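Local coordinates for protein 3-ketosteroid-delta4-5alpha-dehydrogenase (Rhodococcus jostii, PDB 4AT2) that catalyses the FAD-dependent dehydrogenation of 3-ketosteroids, probably introducing the double bond between C4 and C5 of ring A during steroid catabolism, at residues Phe447-Leu452 against Gly484-Gly489; Gly119-Lys124 against Gly451-Val456; Ile125-Glu130 against Gly495-Arg500. One frame throughout, in Å; residues are numbered along the deposited sequence.

Contact 1: residues Phe447-Leu452 against Gly484-Gly489. With ASD (4-androstene-3-17-dione), chain B.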
loop_
_atom_site.group_PDB
_atom_site.type_symbol
_atom_site.label_atom_id
_atom_site.label_comp_id
_atom_site.label_asym_id
_atom_site.label_seq_id
_atom_site.Cartn_x
_atom_site.Cartn_y
_atom_site.Cartn_z
ATOM N N PHE A 447 5.254 8.209 -9.468
ATOM C CA PHE A 447 6.068 8.778 -8.400
ATOM C C PHE A 447 5.345 8.632 -7.058
ATOM O O PHE A 447 4.148 8.333 -7.021
ATOM C CB PHE A 447 6.530 10.231 -8.718
ATOM C CG PHE A 447 5.414 11.242 -8.883
ATOM C CD1 PHE A 447 4.773 11.796 -7.771
ATOM C CD2 PHE A 447 5.065 11.709 -10.151
ATOM C CE1 PHE A 447 3.763 12.753 -7.925
ATOM C CE2 PHE A 447 4.068 12.666 -10.308
ATOM C CZ PHE A 447 3.412 13.184 -9.193
ATOM N N THR A 448 6.086 8.791 -5.963
ATOM C CA THR A 448 5.594 8.470 -4.632
ATOM C C THR A 448 4.882 9.653 -3.987
ATOM O O THR A 448 5.219 10.809 -4.264
ATOM C CB THR A 448 6.759 8.019 -3.724
ATOM O OG1 THR A 448 7.745 9.063 -3.661
ATOM C CG2 THR A 448 7.408 6.763 -4.293
ATOM N N LEU A 449 3.895 9.350 -3.146
ATOM C CA LEU A 449 3.051 10.371 -2.490
ATOM C C LEU A 449 3.111 10.258 -0.975
ATOM O O LEU A 449 2.628 11.150 -0.264
ATOM C CB LEU A 449 1.587 10.256 -2.950
ATOM C CG LEU A 449 1.352 10.345 -4.472
ATOM C CD1 LEU A 449 -0.098 10.013 -4.824
ATOM C CD2 LEU A 449 1.761 11.713 -5.030
ATOM N N GLY A 450 3.707 9.181 -0.484
ATOM C CA GLY A 450 3.785 8.938 0.956
ATOM C C GLY A 450 4.977 9.618 1.584
ATOM O O GLY A 450 5.947 9.948 0.904
ATOM N N GLY A 451 4.920 9.835 2.890
ATOM C CA GLY A 451 6.083 10.414 3.567
ATOM C C GLY A 451 5.793 10.718 5.013
ATOM O O GLY A 451 4.927 10.099 5.632
ATOM N N LEU A 452 6.535 11.684 5.546
ATOM C CA LEU A 452 6.380 12.075 6.935
ATOM C C LEU A 452 4.963 12.523 7.263
ATOM O O LEU A 452 4.299 13.180 6.455
ATOM C CB LEU A 452 7.360 13.198 7.264
ATOM C CG LEU A 452 8.845 12.817 7.146
ATOM C CD1 LEU A 452 9.692 14.090 7.160
ATOM C CD2 LEU A 452 9.283 11.829 8.230
ATOM N N GLY A 484 -3.902 8.018 -1.609
ATOM C CA GLY A 484 -4.011 6.855 -2.504
ATOM C C GLY A 484 -4.296 7.317 -3.917
ATOM O O GLY A 484 -3.402 7.316 -4.770
ATOM N N GLY A 485 -5.529 7.767 -4.154
ATOM C CA GLY A 485 -5.851 8.439 -5.412
ATOM C C GLY A 485 -5.044 9.722 -5.593
ATOM O O GLY A 485 -4.559 10.303 -4.617
ATOM N N TYR A 486 -4.917 10.158 -6.844
ATOM C CA TYR A 486 -4.157 11.351 -7.181
ATOM C C TYR A 486 -4.958 12.245 -8.125
ATOM O O TYR A 486 -5.738 11.759 -8.939
ATOM C CB TYR A 486 -2.808 10.965 -7.828
ATOM C CG TYR A 486 -1.929 12.157 -8.146
ATOM C CD1 TYR A 486 -1.131 12.737 -7.155
ATOM C CD2 TYR A 486 -1.896 12.720 -9.430
ATOM C CE1 TYR A 486 -0.340 13.839 -7.429
ATOM C CE2 TYR A 486 -1.112 13.835 -9.701
ATOM C CZ TYR A 486 -0.323 14.380 -8.693
ATOM O OH TYR A 486 0.462 15.490 -8.923
ATOM N N ALA A 487 -4.742 13.556 -8.028
ATOM C CA ALA A 487 -5.281 14.504 -8.998
ATOM C C ALA A 487 -4.163 15.461 -9.365
ATOM O O ALA A 487 -3.379 15.866 -8.495
ATOM C CB ALA A 487 -6.486 15.261 -8.427
ATOM N N SER A 488 -4.061 15.810 -10.651
ATOM C CA SER A 488 -3.010 16.738 -11.096
ATOM C C SER A 488 -3.137 18.082 -10.388
ATOM O O SER A 488 -4.242 18.655 -10.280
ATOM C CB SER A 488 -3.039 16.959 -12.616
ATOM O OG SER A 488 -2.517 15.835 -13.304
ATOM N N GLY A 489 -2.007 18.564 -9.873
ATOM C CA GLY A 489 -1.991 19.831 -9.144
ATOM C C GLY A 489 -1.932 19.676 -7.638
ATOM O O GLY A 489 -1.681 20.641 -6.931
HETATM C C1 ASD B . 2.152 14.248 -13.544
HETATM C C10 ASD B . 1.340 14.487 -14.830
HETATM C C11 ASD B . 2.731 12.723 -16.112
HETATM C C12 ASD B . 3.554 12.325 -17.362
HETATM C C13 ASD B . 2.866 12.809 -18.635
HETATM C C14 ASD B . 2.638 14.316 -18.525
HETATM C C15 ASD B . 2.375 14.797 -19.960
HETATM C C16 ASD B . 3.374 13.985 -20.801
HETATM C C17 ASD B . 3.675 12.800 -19.897
HETATM C C18 ASD B . 1.623 11.970 -18.953
HETATM C C19 ASD B . 0.098 13.592 -14.831
HETATM C C2 ASD B . 1.423 14.659 -12.245
HETATM C C3 ASD B . 0.720 15.992 -12.382
HETATM C C4 ASD B . 0.615 16.621 -13.723
HETATM C C5 ASD B . 0.846 15.924 -14.861
HETATM C C6 ASD B . 0.536 16.612 -16.184
HETATM C C7 ASD B . 1.530 16.238 -17.283
HETATM C C8 ASD B . 1.682 14.721 -17.392
HETATM C C9 ASD B . 2.251 14.193 -16.050
HETATM O O1 ASD B . 0.267 16.564 -11.391
HETATM O O2 ASD B . 4.474 11.913 -20.172
#
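Phe447 turns its ring toward the other segment with CG placed between backbone N and carbonyl carbon (chi1 62°), while Tyr486 swings CG away from its own N (chi1 -177°) to meet it. Together they line the steroid pocket of this flavoenzyme, where 4-androstene-3,17-dione lies with FAD close by; both residues also touch the flavin cofactor. The rings form an offset edge-to-face pair, centroids 5.7 Å apart and planes at 86°, with the edge of Phe447 directed at the face of Tyr486. Leu449 crosses the phenol at about a right angle and rests both its methyls on one ring atom, CD1 and CD2 each 3.7 Å from Tyr486 CD1. The same Phe447 edge serves the ligand, CE2 standing 3.8 Å from ASD C2. Ser488, hydrogen-bonded to Tyr339, brings OG to 3.3 Å from ASD C4. A phenylalanine in place of Tyr486 would probably leave the steroid's 3-keto oxygen without its short hydrogen bond. That oxygen, ASD O1, lies near the plane of the Tyr486 ring, 2.7 Å from OH, and takes a second, weak bond from Gly489 N, at the N-cap of helix 490-507.

Contact 2: residues Gly119-Lys124 against Gly451-Val456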
loop_
_atom_site.group_PDB
_atom_site.type_symbol
_atom_site.label_atom_id
_atom_site.label_comp_id
_atom_site.label_asym_id
_atom_site.label_seq_id
_atom_site.Cartn_x
_atom_site.Cartn_y
_atom_site.Cartn_z
ATOM N N GLY A 119 -8.800 6.307 3.111
ATOM C CA GLY A 119 -8.123 6.739 4.322
ATOM C C GLY A 119 -7.458 8.099 4.224
ATOM O O GLY A 119 -6.478 8.365 4.920
ATOM N N ALA A 120 -7.988 8.971 3.370
ATOM C CA ALA A 120 -7.464 10.341 3.271
ATOM C C ALA A 120 -7.592 11.091 4.600
ATOM O O ALA A 120 -8.515 10.848 5.383
ATOM C CB ALA A 120 -8.176 11.103 2.161
ATOM N N ASP A 121 -6.649 11.995 4.842
ATOM C CA ASP A 121 -6.581 12.760 6.091
ATOM C C ASP A 121 -7.664 13.837 6.074
ATOM O O ASP A 121 -7.493 14.874 5.440
ATOM C CB ASP A 121 -5.182 13.388 6.199
ATOM C CG ASP A 121 -4.943 14.102 7.521
ATOM O OD1 ASP A 121 -5.903 14.596 8.148
ATOM O OD2 ASP A 121 -3.761 14.196 7.917
ATOM N N GLU A 122 -8.773 13.591 6.771
ATOM C CA GLU A 122 -9.914 14.495 6.686
ATOM C C GLU A 122 -9.585 15.885 7.243
ATOM O O GLU A 122 -9.971 16.907 6.663
ATOM C CB GLU A 122 -11.156 13.911 7.371
ATOM C CG GLU A 122 -12.416 14.703 7.038
ATOM C CD GLU A 122 -13.669 14.192 7.720
ATOM O OE1 GLU A 122 -13.640 13.097 8.335
ATOM O OE2 GLU A 122 -14.691 14.901 7.636
ATOM N N GLU A 123 -8.866 15.923 8.358
ATOM C CA GLU A 123 -8.461 17.204 8.934
ATOM C C GLU A 123 -7.653 18.021 7.928
ATOM O O GLU A 123 -7.916 19.209 7.736
ATOM C CB GLU A 123 -7.659 17.011 10.230
ATOM C CG GLU A 123 -7.278 18.325 10.903
ATOM C CD GLU A 123 -6.196 18.184 11.971
ATOM O OE1 GLU A 123 -5.493 17.162 12.030
ATOM O OE2 GLU A 123 -6.028 19.126 12.762
ATOM N N LYS A 124 -6.658 17.386 7.307
ATOM C CA LYS A 124 -5.785 18.091 6.365
ATOM C C LYS A 124 -6.547 18.548 5.126
ATOM O O LYS A 124 -6.426 19.694 4.715
ATOM C CB LYS A 124 -4.573 17.236 5.961
ATOM C CG LYS A 124 -3.474 18.046 5.281
ATOM C CD LYS A 124 -2.243 17.211 4.919
ATOM C CE LYS A 124 -1.622 16.621 6.177
ATOM N NZ LYS A 124 -0.148 16.779 6.240
ATOM N N GLY A 451 4.920 9.835 2.890
ATOM C CA GLY A 451 6.083 10.414 3.567
ATOM C C GLY A 451 5.793 10.718 5.013
ATOM O O GLY A 451 4.927 10.099 5.632
ATOM N N LEU A 452 6.535 11.684 5.546
ATOM C CA LEU A 452 6.380 12.075 6.935
ATOM C C LEU A 452 4.963 12.523 7.263
ATOM O O LEU A 452 4.299 13.180 6.455
ATOM C CB LEU A 452 7.360 13.198 7.264
ATOM C CG LEU A 452 8.845 12.817 7.146
ATOM C CD1 LEU A 452 9.692 14.090 7.160
ATOM C CD2 LEU A 452 9.283 11.829 8.230
ATOM N N ARG A 453 4.521 12.183 8.468
ATOM C CA ARG A 453 3.235 12.616 8.977
ATOM C C ARG A 453 3.410 14.015 9.583
ATOM O O ARG A 453 4.288 14.227 10.437
ATOM C CB ARG A 453 2.754 11.622 10.045
ATOM C CG ARG A 453 1.420 11.982 10.676
ATOM C CD ARG A 453 0.251 11.598 9.797
ATOM N NE ARG A 453 -1.022 11.784 10.495
ATOM C CZ ARG A 453 -1.753 10.798 11.021
ATOM N NH1 ARG A 453 -1.361 9.522 10.927
ATOM N NH2 ARG A 453 -2.900 11.090 11.632
ATOM N N THR A 454 2.582 14.957 9.136
ATOM C CA THR A 454 2.661 16.336 9.619
ATOM C C THR A 454 1.289 16.866 10.023
ATOM O O THR A 454 0.252 16.404 9.526
ATOM C CB THR A 454 3.225 17.310 8.557
ATOM O OG1 THR A 454 2.382 17.287 7.397
ATOM C CG2 THR A 454 4.687 16.977 8.163
ATOM N N THR A 455 1.296 17.863 10.906
ATOM C CA THR A 455 0.080 18.560 11.307
ATOM C C THR A 455 -0.327 19.564 10.229
ATOM O O THR A 455 0.416 19.798 9.272
ATOM C CB THR A 455 0.287 19.360 12.597
ATOM O OG1 THR A 455 1.211 20.427 12.338
ATOM C CG2 THR A 455 0.806 18.477 13.744
ATOM N N VAL A 456 -1.492 20.200 10.392
ATOM C CA VAL A 456 -1.895 21.262 9.453
ATOM C C VAL A 456 -0.985 22.489 9.538
ATOM O O VAL A 456 -0.995 23.350 8.656
ATOM C CB VAL A 456 -3.374 21.669 9.622
ATOM C CG1 VAL A 456 -4.268 20.490 9.270
ATOM C CG2 VAL A 456 -3.650 22.154 11.045
HETATM O O HOH W 1 -1.631 14.568 10.434
HETATM O O HOH W 2 -3.054 18.907 12.453
HETATM O O HOH W 3 0.782 14.022 7.096
HETATM O O HOH W 4 0.319 19.402 6.465
#
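The two backbones converge along their length, from 10.2 Å between the CA atoms of Asp121 and Arg453 to 5.9 Å between those of Lys124 and Val456. Lys124 does most of the reaching. Its chain runs straight as far as CD and then bends at chi3 (-61°), which carries the ammonium group over to Thr454. There NZ gives a weak hydrogen bond to Thr454 O and stands 2.8 Å from Thr454 OG1. NZ also bonds to Ser479 O and to two waters; one of these accepts in turn from Thr454 N, the other donates to Thr455 O, and Lys124 makes a cation-pi contact with Tyr498 as well. This buried charge is therefore gripped from several directions. Beside it, Val456 sets CG1 against the aliphatic and carboxyl carbons of Glu123, 4.0 Å from CD, and a water accepts from Val456 N. Asp121 and Arg453 attract only at a distance: OD2 is 4.5 Å from NE and well out of the guanidinium plane. A water in that plane accepts from Arg453 NE at 2.9 Å and lies near both Thr454 O and Asp121 OD2. Asp121 is also the N-cap of helix 122-130, its OD1 accepting from Lys124 N at 3.0 Å from above the carboxylate plane. What results is a side-chain-capped helix start, joined by a lysine, a valine and several bridging waters to the segment 453-456 that carries on from strand 444-452, a member of a three-stranded antiparallel sheet.

Contact 3: residues Ile125-Glu130 against Gly495-Arg500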
loop_
_atom_site.group_PDB
_atom_site.type_symbol
_atom_site.label_atom_id
_atom_site.label_comp_id
_atom_site.label_asym_id
_atom_site.label_seq_id
_atom_site.Cartn_x
_atom_site.Cartn_y
_atom_site.Cartn_z
ATOM N N ILE A 125 -7.333 17.650 4.535
ATOM C CA ILE A 125 -8.118 18.020 3.358
ATOM C C ILE A 125 -9.101 19.153 3.666
ATOM O O ILE A 125 -9.202 20.104 2.886
ATOM C CB ILE A 125 -8.776 16.797 2.693
ATOM C CG1 ILE A 125 -7.681 16.002 1.952
ATOM C CG2 ILE A 125 -9.880 17.225 1.732
ATOM C CD1 ILE A 125 -8.132 14.670 1.383
ATOM N N THR A 126 -9.779 19.076 4.812
ATOM C CA THR A 126 -10.724 20.133 5.222
ATOM C C THR A 126 -10.008 21.482 5.299
ATOM O O THR A 126 -10.463 22.487 4.725
ATOM C CB THR A 126 -11.430 19.792 6.557
ATOM O OG1 THR A 126 -12.083 18.528 6.428
ATOM C CG2 THR A 126 -12.494 20.839 6.907
ATOM N N ASP A 127 -8.865 21.475 5.975
ATOM C CA ASP A 127 -8.025 22.650 6.129
ATOM C C ASP A 127 -7.562 23.215 4.770
ATOM O O ASP A 127 -7.647 24.415 4.522
ATOM C CB ASP A 127 -6.832 22.258 7.008
ATOM C CG ASP A 127 -5.838 23.366 7.171
ATOM O OD1 ASP A 127 -6.178 24.375 7.816
ATOM O OD2 ASP A 127 -4.703 23.208 6.691
ATOM N N TYR A 128 -7.076 22.338 3.897
ATOM C CA TYR A 128 -6.643 22.727 2.558
ATOM C C TYR A 128 -7.786 23.368 1.771
ATOM O O TYR A 128 -7.582 24.362 1.056
ATOM C CB TYR A 128 -6.144 21.471 1.840
ATOM C CG TYR A 128 -5.518 21.695 0.481
ATOM C CD1 TYR A 128 -4.200 22.130 0.355
ATOM C CD2 TYR A 128 -6.243 21.423 -0.682
ATOM C CE1 TYR A 128 -3.624 22.312 -0.898
ATOM C CE2 TYR A 128 -5.681 21.603 -1.933
ATOM C CZ TYR A 128 -4.376 22.043 -2.034
ATOM O OH TYR A 128 -3.823 22.213 -3.277
ATOM N N CYS A 129 -8.983 22.803 1.897
ATOM C CA CYS A 129 -10.135 23.315 1.151
ATOM C C CYS A 129 -10.617 24.663 1.687
ATOM O O CYS A 129 -10.941 25.578 0.914
ATOM C CB CYS A 129 -11.275 22.297 1.166
ATOM S SG CYS A 129 -10.877 20.848 0.177
ATOM N N GLU A 130 -10.671 24.784 3.008
ATOM C CA GLU A 130 -11.132 26.026 3.617
ATOM C C GLU A 130 -10.197 27.200 3.324
ATOM O O GLU A 130 -10.638 28.356 3.274
ATOM C CB GLU A 130 -11.346 25.855 5.121
ATOM C CG GLU A 130 -12.492 24.920 5.483
ATOM C CD GLU A 130 -13.873 25.391 5.026
ATOM O OE1 GLU A 130 -14.114 26.617 4.905
ATOM O OE2 GLU A 130 -14.743 24.518 4.805
ATOM N N GLY A 495 2.168 21.306 -1.588
ATOM C CA GLY A 495 3.551 21.723 -1.329
ATOM C C GLY A 495 3.621 23.217 -1.059
ATOM O O GLY A 495 4.263 23.660 -0.104
ATOM N N SER A 496 2.942 24.013 -1.885
ATOM C CA SER A 496 2.936 25.468 -1.646
ATOM C C SER A 496 2.094 25.842 -0.421
ATOM O O SER A 496 2.508 26.682 0.379
ATOM C CB SER A 496 2.476 26.242 -2.881
ATOM O OG SER A 496 1.172 25.839 -3.286
ATOM N N PHE A 497 0.933 25.203 -0.264
ATOM C CA PHE A 497 0.028 25.523 0.848
ATOM C C PHE A 497 0.685 25.183 2.191
ATOM O O PHE A 497 0.715 26.013 3.120
ATOM C CB PHE A 497 -1.287 24.734 0.677
ATOM C CG PHE A 497 -2.372 25.113 1.652
ATOM C CD1 PHE A 497 -2.368 24.626 2.962
ATOM C CD2 PHE A 497 -3.434 25.915 1.240
ATOM C CE1 PHE A 497 -3.379 24.974 3.855
ATOM C CE2 PHE A 497 -4.455 26.254 2.122
ATOM C CZ PHE A 497 -4.426 25.790 3.433
ATOM N N TYR A 498 1.199 23.960 2.300
ATOM C CA TYR A 498 1.825 23.510 3.563
ATOM C C TYR A 498 3.266 23.988 3.733
ATOM O O TYR A 498 3.762 24.063 4.859
ATOM C CB TYR A 498 1.611 22.001 3.821
ATOM C CG TYR A 498 0.147 21.786 4.123
ATOM C CD1 TYR A 498 -0.412 22.318 5.279
ATOM C CD2 TYR A 498 -0.692 21.156 3.206
ATOM C CE1 TYR A 498 -1.766 22.196 5.552
ATOM C CE2 TYR A 498 -2.047 21.030 3.457
ATOM C CZ TYR A 498 -2.574 21.544 4.632
ATOM O OH TYR A 498 -3.922 21.434 4.872
ATOM N N GLY A 499 3.902 24.364 2.624
ATOM C CA GLY A 499 5.174 25.103 2.672
ATOM C C GLY A 499 4.973 26.412 3.424
ATOM O O GLY A 499 5.713 26.716 4.359
ATOM N N ARG A 500 3.951 27.176 3.038
ATOM C CA ARG A 500 3.587 28.389 3.789
ATOM C C ARG A 500 3.447 28.119 5.288
ATOM O O ARG A 500 4.035 28.826 6.120
ATOM C CB ARG A 500 2.283 28.992 3.251
ATOM C CG ARG A 500 2.422 29.676 1.896
ATOM C CD ARG A 500 1.063 30.190 1.430
ATOM N NE ARG A 500 0.534 31.203 2.348
ATOM C CZ ARG A 500 -0.738 31.593 2.386
ATOM N NH1 ARG A 500 -1.634 31.071 1.553
ATOM N NH2 ARG A 500 -1.113 32.517 3.260
#
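Tyr128 and Phe497, the two side chains most deeply covered here, meet where helices 125-130 and 495-500 cross nearly at right angles (95°), their axes 11.3 Å apart. Tyr128 lies across Phe497 so that its CD1 sits over one face of the phenyl ring, offset toward the rim, while CE1 packs 3.7 Å from Phe497 CB. The ring planes are 53° apart, so this is neither a stack nor an edge-to-face pair. On the same face of Phe497 the backbone adds a CH-pi contact, Tyr128 CA standing 4.2 Å from the ring centroid. The far end of Tyr128 leaves the interface, its OH hydrogen-bonding to Tyr88 O, which fixes its hydroxyl end.

Tyr498 is the third large partner. With CG beside its backbone N (chi1 -69°), it extends toward the other helix next to Phe497, whose CD1 rests 3.4 Å above the centre of the phenol. From there Tyr498 CE2 packs 3.9 Å from Tyr128 CD1, and its hydroxyl passes Tyr128 to reach Asp127. Tyr498 OH donates at 2.7 Å to Asp127 OD2, which accepts through its anti lone pair, the one turned away from the other oxygen. The same oxygen lies at the edge of Phe497, near its plane and 3.6 Å from CE1.

Arg501 completes this polar corner with a salt bridge to Asp127 OD2. The chemistry is thus an aromatic cluster with a carboxylate at its margin, its OD2 bordered by a hydroxyl, a guanidinium and the C-H edges of two rings; such surroundings would probably favour an ionised Asp127, and the bond is likely to restrain the Tyr498 hydroxyl.

From the N terminus, the chain first supplies 119-124 and then, without a break, 125-130, so one helix, 122-130, serves contacts 2 and 3. Contact 2 closes a long loop when strand 444-452 runs out into 451-456; contact 3 closes one later, at helix 490-507. Since their partners follow in the same order, these two loops cross. Contact 1 closes a far shorter excursion, from 447-452 to 484-489, wholly within the span of contact 3, and it shares Gly451 and Leu452 with contact 2. Contacts 2 and 3 touch, Val456 CB packing on Asp127 OD2, whereas contacts 1 and 3 do not. The three tie helix 122-130, strand 444-452, the loop 484-489 and the C-terminal helix 490-507 to one another, contact 1 at the steroid pocket itself.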